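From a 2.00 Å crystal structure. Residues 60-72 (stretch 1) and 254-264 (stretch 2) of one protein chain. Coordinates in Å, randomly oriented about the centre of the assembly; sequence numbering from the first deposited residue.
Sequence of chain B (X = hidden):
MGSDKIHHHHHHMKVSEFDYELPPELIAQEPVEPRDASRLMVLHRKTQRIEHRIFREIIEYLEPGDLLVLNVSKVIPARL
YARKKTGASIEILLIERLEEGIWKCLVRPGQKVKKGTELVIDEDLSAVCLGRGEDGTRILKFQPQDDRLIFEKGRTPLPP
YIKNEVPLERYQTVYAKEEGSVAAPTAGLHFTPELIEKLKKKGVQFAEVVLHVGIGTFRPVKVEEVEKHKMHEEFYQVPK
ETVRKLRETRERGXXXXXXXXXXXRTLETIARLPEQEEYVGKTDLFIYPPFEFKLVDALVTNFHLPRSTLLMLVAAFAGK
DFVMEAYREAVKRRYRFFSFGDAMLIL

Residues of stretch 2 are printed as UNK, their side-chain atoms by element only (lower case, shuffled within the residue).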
ATOM      1  N   GLU B  60      15.780 -16.970 -15.895  1.00 28.02           N
ATOM      2  CA  GLU B  60      16.251 -17.239 -17.279  1.00 27.63           C
ATOM      3  C   GLU B  60      17.253 -16.183 -17.810  1.00 27.92           C
ATOM      4  O   GLU B  60      17.782 -16.327 -18.915  1.00 26.40           O
ATOM      5  CB  GLU B  60      15.049 -17.283 -18.216  1.00 27.34           C
ATOM      6  CG  GLU B  60      14.073 -18.374 -17.829  1.00 33.26           C
ATOM      7  CD  GLU B  60      12.853 -18.384 -18.708  1.00 38.11           C
ATOM      8  OE1 GLU B  60      12.880 -17.711 -19.747  1.00 34.28           O
ATOM      9  OE2 GLU B  60      11.891 -19.070 -18.395  1.00 36.39           O
ATOM     10  N   TYR B  61      17.464 -15.103 -17.034  1.00 25.24           N
ATOM     11  CA  TYR B  61      18.365 -14.027 -17.395  1.00 25.36           C
ATOM     12  C   TYR B  61      19.599 -14.008 -16.514  1.00 26.54           C
ATOM     13  O   TYR B  61      20.479 -13.212 -16.730  1.00 28.04           O
ATOM     14  CB  TYR B  61      17.634 -12.676 -17.289  1.00 28.58           C
ATOM     15  CG  TYR B  61      16.508 -12.593 -18.277  1.00 26.59           C
ATOM     16  CD1 TYR B  61      15.227 -12.941 -17.906  1.00 28.63           C
ATOM     17  CD2 TYR B  61      16.752 -12.269 -19.618  1.00 24.58           C
ATOM     18  CE1 TYR B  61      14.173 -12.899 -18.812  1.00 26.45           C
ATOM     19  CE2 TYR B  61      15.719 -12.235 -20.546  1.00 24.96           C
ATOM     20  CZ  TYR B  61      14.416 -12.555 -20.133  1.00 24.57           C
ATOM     21  OH  TYR B  61      13.371 -12.527 -21.028  1.00 27.94           O
ATOM     22  N   LEU B  62      19.657 -14.885 -15.523  1.00 25.74           N
ATOM     23  CA  LEU B  62      20.712 -14.852 -14.539  1.00 25.78           C
ATOM     24  C   LEU B  62      21.533 -16.088 -14.697  1.00 25.84           C
ATOM     25  O   LEU B  62      21.029 -17.162 -14.959  1.00 26.82           O
ATOM     26  CB  LEU B  62      20.159 -14.741 -13.099  1.00 26.16           C
ATOM     27  CG  LEU B  62      19.336 -13.454 -12.824  1.00 26.31           C
ATOM     28  CD1 LEU B  62      18.599 -13.488 -11.477  1.00 31.34           C
ATOM     29  CD2 LEU B  62      20.193 -12.224 -12.946  1.00 35.81           C
ATOM     30  N   GLU B  63      22.823 -15.919 -14.526  1.00 28.37           N
ATOM     31  CA  GLU B  63      23.758 -17.007 -14.632  1.00 30.74           C
ATOM     32  C   GLU B  63      24.465 -17.285 -13.305  1.00 30.59           C
ATOM     33  O   GLU B  63      24.454 -16.457 -12.410  1.00 29.41           O
ATOM     34  CB  GLU B  63      24.748 -16.716 -15.735  1.00 32.27           C
ATOM     35  CG  GLU B  63      25.491 -15.428 -15.633  1.00 42.01           C
ATOM     36  CD  GLU B  63      26.203 -15.093 -16.925  1.00 45.64           C
ATOM     37  OE1 GLU B  63      25.528 -14.626 -17.891  1.00 49.54           O
ATOM     38  OE2 GLU B  63      27.423 -15.321 -16.948  1.00 44.01           O
ATOM     39  N   PRO B  64      25.038 -18.472 -13.165  1.00 31.80           N
ATOM     40  CA  PRO B  64      25.789 -18.817 -11.968  1.00 31.24           C
ATOM     41  C   PRO B  64      26.870 -17.759 -11.699  1.00 29.58           C
ATOM     42  O   PRO B  64      27.543 -17.283 -12.622  1.00 26.26           O
ATOM     43  CB  PRO B  64      26.411 -20.180 -12.329  1.00 33.07           C
ATOM     44  CG  PRO B  64      25.533 -20.751 -13.368  1.00 29.12           C
ATOM     45  CD  PRO B  64      25.010 -19.589 -14.136  1.00 33.86           C
ATOM     46  N   GLY B  65      26.975 -17.323 -10.456  1.00 29.13           N
ATOM     47  CA  GLY B  65      27.957 -16.287 -10.129  1.00 30.03           C
ATOM     48  C   GLY B  65      27.435 -14.848 -10.189  1.00 28.38           C
ATOM     49  O   GLY B  65      28.076 -13.955  -9.649  1.00 29.14           O
ATOM     50  N   ASP B  66      26.297 -14.586 -10.837  1.00 28.13           N
ATOM     51  CA  ASP B  66      25.726 -13.238 -10.756  1.00 25.47           C
ATOM     52  C   ASP B  66      25.391 -12.895  -9.285  1.00 26.02           C
ATOM     53  O   ASP B  66      25.120 -13.797  -8.482  1.00 28.02           O
ATOM     54  CB  ASP B  66      24.472 -13.116 -11.605  1.00 25.99           C
ATOM     55  CG  ASP B  66      24.762 -12.996 -13.085  1.00 29.56           C
ATOM     56  OD1 ASP B  66      25.919 -12.639 -13.473  1.00 31.98           O
ATOM     57  OD2 ASP B  66      23.863 -13.248 -13.921  1.00 29.57           O
ATOM     58  N   LEU B  67      25.372 -11.599  -8.953  1.00 25.95           N
ATOM     59  CA  LEU B  67      25.108 -11.149  -7.570  1.00 25.09           C
ATOM     60  C   LEU B  67      23.891 -10.247  -7.536  1.00 23.58           C
ATOM     61  O   LEU B  67      23.880  -9.214  -8.187  1.00 24.08           O
ATOM     62  CB  LEU B  67      26.321 -10.399  -6.986  1.00 24.75           C
ATOM     63  CG  LEU B  67      26.197  -9.939  -5.510  1.00 26.60           C
ATOM     64  CD1 LEU B  67      26.340 -11.058  -4.536  1.00 30.37           C
ATOM     65  CD2 LEU B  67      27.253  -8.902  -5.196  1.00 24.43           C
ATOM     66  N   LEU B  68      22.874 -10.657  -6.775  1.00 24.96           N
ATOM     67  CA  LEU B  68      21.688  -9.859  -6.543  1.00 23.64           C
ATOM     68  C   LEU B  68      21.908  -9.085  -5.260  1.00 24.86           C
ATOM     69  O   LEU B  68      22.157  -9.677  -4.217  1.00 28.56           O
ATOM     70  CB  LEU B  68      20.426 -10.735  -6.402  1.00 24.63           C
ATOM     71  CG  LEU B  68      19.828 -11.217  -7.737  1.00 28.57           C
ATOM     72  CD1 LEU B  68      18.760 -12.318  -7.536  1.00 30.12           C
ATOM     73  CD2 LEU B  68      19.215 -10.116  -8.453  1.00 31.97           C
ATOM     74  N   VAL B  69      21.868  -7.763  -5.346  1.00 23.44           N
ATOM     75  CA  VAL B  69      22.058  -6.916  -4.163  1.00 24.15           C
ATOM     76  C   VAL B  69      20.765  -6.282  -3.765  1.00 24.17           C
ATOM     77  O   VAL B  69      20.154  -5.512  -4.531  1.00 23.18           O
ATOM     78  CB  VAL B  69      23.123  -5.797  -4.390  1.00 23.34           C
ATOM     79  CG1 VAL B  69      23.449  -5.078  -3.049  1.00 21.94           C
ATOM     80  CG2 VAL B  69      24.381  -6.380  -4.961  1.00 20.79           C
ATOM     81  N   LEU B  70      20.350  -6.585  -2.546  1.00 21.10           N
ATOM     82  CA  LEU B  70      19.071  -6.093  -2.041  1.00 26.90           C
ATOM     83  C   LEU B  70      19.275  -5.097  -0.950  1.00 25.73           C
ATOM     84  O   LEU B  70      20.202  -5.205  -0.169  1.00 25.95           O
ATOM     85  CB  LEU B  70      18.266  -7.254  -1.421  1.00 30.75           C
ATOM     86  CG  LEU B  70      17.931  -8.401  -2.391  1.00 37.93           C
ATOM     87  CD1 LEU B  70      17.813  -9.697  -1.618  1.00 48.68           C
ATOM     88  CD2 LEU B  70      16.680  -8.107  -3.075  1.00 47.24           C
ATOM     89  N   ASN B  71      18.363  -4.149  -0.865  1.00 23.73           N
ATOM     90  CA  ASN B  71      18.391  -3.202   0.201  1.00 26.46           C
ATOM     91  C   ASN B  71      17.420  -3.603   1.298  1.00 30.91           C
ATOM     92  O   ASN B  71      16.299  -4.013   1.008  1.00 28.71           O
ATOM     93  CB  ASN B  71      17.954  -1.821  -0.310  1.00 23.20           C
ATOM     94  CG  ASN B  71      18.055  -0.731   0.775  1.00 28.64           C
ATOM     95  OD1 ASN B  71      19.135  -0.370   1.188  1.00 28.79           O
ATOM     96  ND2 ASN B  71      16.907  -0.234   1.242  1.00 31.39           N
ATOM     97  N   VAL B  72      17.828  -3.403   2.533  1.00 32.24           N
ATOM     98  CA  VAL B  72      16.987  -3.631   3.701  1.00 33.23           C
ATOM     99  C   VAL B  72      16.909  -2.333   4.465  1.00 30.92           C
ATOM    100  O   VAL B  72      17.943  -1.798   4.862  1.00 33.69           O
ATOM    101  CB  VAL B  72      17.639  -4.693   4.609  1.00 35.10           C
ATOM    102  CG1 VAL B  72      16.959  -4.732   5.982  1.00 43.79           C
ATOM    103  CG2 VAL B  72      17.584  -6.040   3.936  1.00 39.61           C
ATOM    104  N   UNK B 254      31.348 -11.661 -13.448  1.00 32.77           N
ATOM    105  CA  UNK B 254      29.844 -11.772 -13.408  1.00 30.35           C
ATOM    106  C   UNK B 254      29.173 -10.416 -13.175  1.00 29.06           C
ATOM    107  O   UNK B 254      29.856  -9.414 -12.991  1.00 27.97           O
ATOM    108  o   UNK B 254      30.496 -14.775 -11.928  1.00 29.54           O
ATOM    109  n   UNK B 254      29.111 -14.708 -13.650  1.00 34.47           N
ATOM    110  c   UNK B 254      29.719 -14.166 -12.622  1.00 37.61           C
ATOM    111  c   UNK B 254      29.394 -12.729 -12.311  1.00 27.23           C
ATOM    112  N   UNK B 255      27.842 -10.396 -13.144  1.00 29.58           N
ATOM    113  CA  UNK B 255      27.112  -9.136 -12.998  1.00 28.33           C
ATOM    114  C   UNK B 255      26.683  -8.828 -11.570  1.00 26.33           C
ATOM    115  O   UNK B 255      26.226  -9.715 -10.848  1.00 26.40           O
ATOM    116  c   UNK B 255      25.135  -9.214 -16.245  1.00 42.85           C
ATOM    117  n   UNK B 255      23.223 -12.334 -16.447  1.00 31.29           N
ATOM    118  n   UNK B 255      24.585 -10.542 -15.985  1.00 50.56           N
ATOM    119  c   UNK B 255      26.260  -8.956 -15.341  1.00 34.64           C
ATOM    120  c   UNK B 255      23.692 -11.126 -16.757  1.00 45.34           C
ATOM    121  n   UNK B 255      23.275 -10.497 -17.838  1.00 43.79           N
ATOM    122  c   UNK B 255      25.896  -9.150 -13.872  1.00 27.59           C
ATOM    123  N   UNK B 256      26.822  -7.556 -11.206  1.00 25.97           N
ATOM    124  CA  UNK B 256      26.177  -6.971 -10.033  1.00 23.68           C
ATOM    125  C   UNK B 256      24.799  -6.422 -10.453  1.00 22.65           C
ATOM    126  O   UNK B 256      24.668  -5.495 -11.267  1.00 24.24           O
ATOM    127  c   UNK B 256      27.053  -5.878  -9.427  1.00 23.98           C
ATOM    128  c   UNK B 256      28.382  -6.466  -8.949  1.00 27.04           C
ATOM    129  c   UNK B 256      29.425  -5.407  -8.774  1.00 29.88           C
ATOM    130  c   UNK B 256      26.339  -5.155  -8.264  1.00 24.65           C
ATOM    131  N   UNK B 257      23.773  -7.076  -9.939  1.00 22.53           N
ATOM    132  CA  UNK B 257      22.422  -6.781 -10.242  1.00 21.66           C
ATOM    133  C   UNK B 257      21.827  -6.083  -9.033  1.00 23.03           C
ATOM    134  O   UNK B 257      21.576  -6.708  -8.003  1.00 24.20           O
ATOM    135  c   UNK B 257      21.611  -8.073 -10.600  1.00 21.23           C
ATOM    136  c   UNK B 257      22.329  -8.920 -11.682  1.00 21.40           C
ATOM    137  c   UNK B 257      20.200  -7.707 -11.085  1.00 19.92           C
ATOM    138  N   UNK B 258      21.551  -4.791  -9.167  1.00 23.55           N
ATOM    139  CA  UNK B 258      20.933  -4.055  -8.071  1.00 20.21           C
ATOM    140  C   UNK B 258      19.451  -4.310  -8.072  1.00 23.39           C
ATOM    141  O   UNK B 258      18.812  -4.289  -9.113  1.00 21.16           O
ATOM    142  c   UNK B 258      21.214  -2.581  -8.174  1.00 21.61           C
ATOM    143  N   UNK B 259      18.895  -4.531  -6.881  1.00 22.77           N
ATOM    144  CA  UNK B 259      17.443  -4.665  -6.747  1.00 23.16           C
ATOM    145  C   UNK B 259      16.918  -3.413  -6.074  1.00 23.04           C
ATOM    146  O   UNK B 259      17.131  -3.226  -4.861  1.00 22.44           O
ATOM    147  c   UNK B 259      17.616  -7.152  -6.634  1.00 28.40           C
ATOM    148  c   UNK B 259      17.063  -5.916  -5.947  1.00 23.79           C
ATOM    149  c   UNK B 259      15.526  -5.980  -5.812  1.00 28.70           C
ATOM    150  N   UNK B 260      16.325  -2.536  -6.881  1.00 24.06           N
ATOM    151  CA  UNK B 260      15.768  -1.257  -6.404  1.00 24.37           C
ATOM    152  C   UNK B 260      16.696  -0.072  -6.542  1.00 26.24           C
ATOM    153  O   UNK B 260      17.896  -0.222  -6.487  1.00 22.93           O
ATOM    154  N   UNK B 261      16.124   1.113  -6.743  1.00 24.57           N
ATOM    155  CA  UNK B 261      16.849   2.364  -6.942  1.00 26.73           C
ATOM    156  C   UNK B 261      17.608   2.815  -5.713  1.00 26.82           C
ATOM    157  O   UNK B 261      18.684   3.461  -5.828  1.00 26.82           O
ATOM    158  c   UNK B 261      15.187   3.199  -8.662  1.00 27.80           C
ATOM    159  o   UNK B 261      14.834   3.602  -6.388  1.00 26.84           O
ATOM    160  c   UNK B 261      15.894   3.501  -7.346  1.00 28.04           C
ATOM    161  N   UNK B 262      17.120   2.438  -4.532  1.00 24.25           N
ATOM    162  CA  UNK B 262      17.911   2.723  -3.297  1.00 25.91           C
ATOM    163  C   UNK B 262      19.258   2.005  -3.342  1.00 23.92           C
ATOM    164  O   UNK B 262      20.300   2.595  -3.073  1.00 26.06           O
ATOM    165  c   UNK B 262      17.941   2.671  -0.764  1.00 31.01           C
ATOM    166  o   UNK B 262      15.962   3.094  -1.963  1.00 32.91           O
ATOM    167  c   UNK B 262      17.152   2.307  -2.048  1.00 26.63           C
ATOM    168  N   UNK B 263      19.248   0.719  -3.670  1.00 24.56           N
ATOM    169  CA  UNK B 263      20.495  -0.011  -3.849  1.00 20.89           C
ATOM    170  C   UNK B 263      21.431   0.680  -4.853  1.00 22.61           C
ATOM    171  O   UNK B 263      22.637   0.809  -4.613  1.00 23.56           O
ATOM    172  o   UNK B 263      19.429  -2.133  -3.330  1.00 25.02           O
ATOM    173  c   UNK B 263      21.472  -2.228  -4.480  1.00 24.12           C
ATOM    174  c   UNK B 263      20.186  -1.427  -4.327  1.00 23.52           C
ATOM    175  N   UNK B 264      20.873   1.103  -5.989  1.00 21.76           N
ATOM    176  CA  UNK B 264      21.691   1.812  -7.011  1.00 22.28           C
ATOM    177  C   UNK B 264      22.364   3.028  -6.455  1.00 21.75           C
ATOM    178  O   UNK B 264      23.536   3.215  -6.673  1.00 22.37           O
ATOM    179  c   UNK B 264      21.636   3.112  -9.182  1.00 24.28           C
ATOM    180  c   UNK B 264      20.834   2.234  -8.206  1.00 22.12           C
ATOM    181  c   UNK B 264      20.294   1.016  -8.919  1.00 26.02           C
TER
HETATM  182  O   HOH W   1      21.202 -12.058 -19.113  1.00 47.22           O
HETATM  183  O   HOH W   2      16.074  -4.271  -2.641  1.00 35.98           O

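Position 254 carries two carbons, the second bearing one oxygen and one nitrogen: a planar, amide-ended side chain. Its CB lies 3.2 Å from the O of Gly 65, and its nitrogen stands 3.2 Å from the O of Pro 64, so it rests against the Glu 63 to Asp 66 turn. This is Asn 254. The type II turn needs glycine at 65 for its backbone angles alone, and an ideal CB there would also come within 2.3 Å of Asn 254 OD1.

Position 255 has three carbons in line, a nitrogen, then a carbon carrying two more nitrogens: a guanidinium. One terminal nitrogen is 2.8 Å from Asp 66 OD2. This is Arg 255. That nitrogen, NH2, donates to Asp 66 OD2 in a salt bridge near the guanidinium plane, and Arg 255 NH2 also donates to Tyr 61 O at 2.9 Å with a more bent angle. Glu 63 OE1, 3.6 Å from Arg 255 NH2, lies over one face and contributes charge alone. Water 1 donates to Tyr 61 O and accepts from Arg 255 NH1. The backbone joins in: Arg 255 N donates to Asp 66 OD1 at 3.0 Å, so one carboxylate reads main chain and side chain together.

At 256 four carbons fork at the first, one arm two carbons long. A branch carbon packs 4.0 Å from Val 69 CG2, on the sheet face shared with Leu 67. This is Ile 256, and the packing carbon is CG2.

Position 257 is one carbon bearing two others, on the opposite face. One branch carbon lies 3.7 Å from Leu 68 CD2, and the other reaches Leu 62 CD2 at 4.1 Å. Three carbons and no oxygen, in a fork of one carbon bearing two: Val 257, the branches being CG1 and CG2 in that order.

The single carbon at 258, its CB, lies 4.8 Å from the nearest atom of stretch 1, the O of Val 69: Ala 258. Its side chain shares the face of Val 69 but adds almost nothing to the contact.

Three carbons, forked, recur at 259. The CB sits 3.6 Å from Leu 70 CD2, and a branch carbon 3.8 Å from Leu 68 CD2. This is Val 259, and that branch is CG2.

Position 260 has no side-chain atoms and is Gly 260. Its phi of 95° suits glycine, and it occupies the N-cap position before the helix.

At 261 one carbon holds an oxygen and a carbon, out of reach of stretch 1: Thr 261. The same fork at 262 brings a carbon near the amide of Asn 71; as Thr 262, its CG2 is 3.7 Å from Asn 71 ND2. Position 263 repeats the pattern, its oxygen 3.4 Å from Asn 71 CB. This is Thr 263, whose OG1 donates back to Val 259 O at 3.0 Å.

Position 264, a fork of three carbons beyond contact, is Val 264.

The rule is a parallel pairing locked at its entrance. Leu 67 N to Arg 255 O and Val 257 N to Leu 67 O, both 2.8 Å, begin the ladder; Val 69 N to Val 257 O (2.9 Å) and Val 259 N to Val 69 O (2.8 Å) extend it. Beyond, water 2 links Asn 71 N and Val 259 O.

Stretch 2, residues 254-264: NRIVAVGTTTV
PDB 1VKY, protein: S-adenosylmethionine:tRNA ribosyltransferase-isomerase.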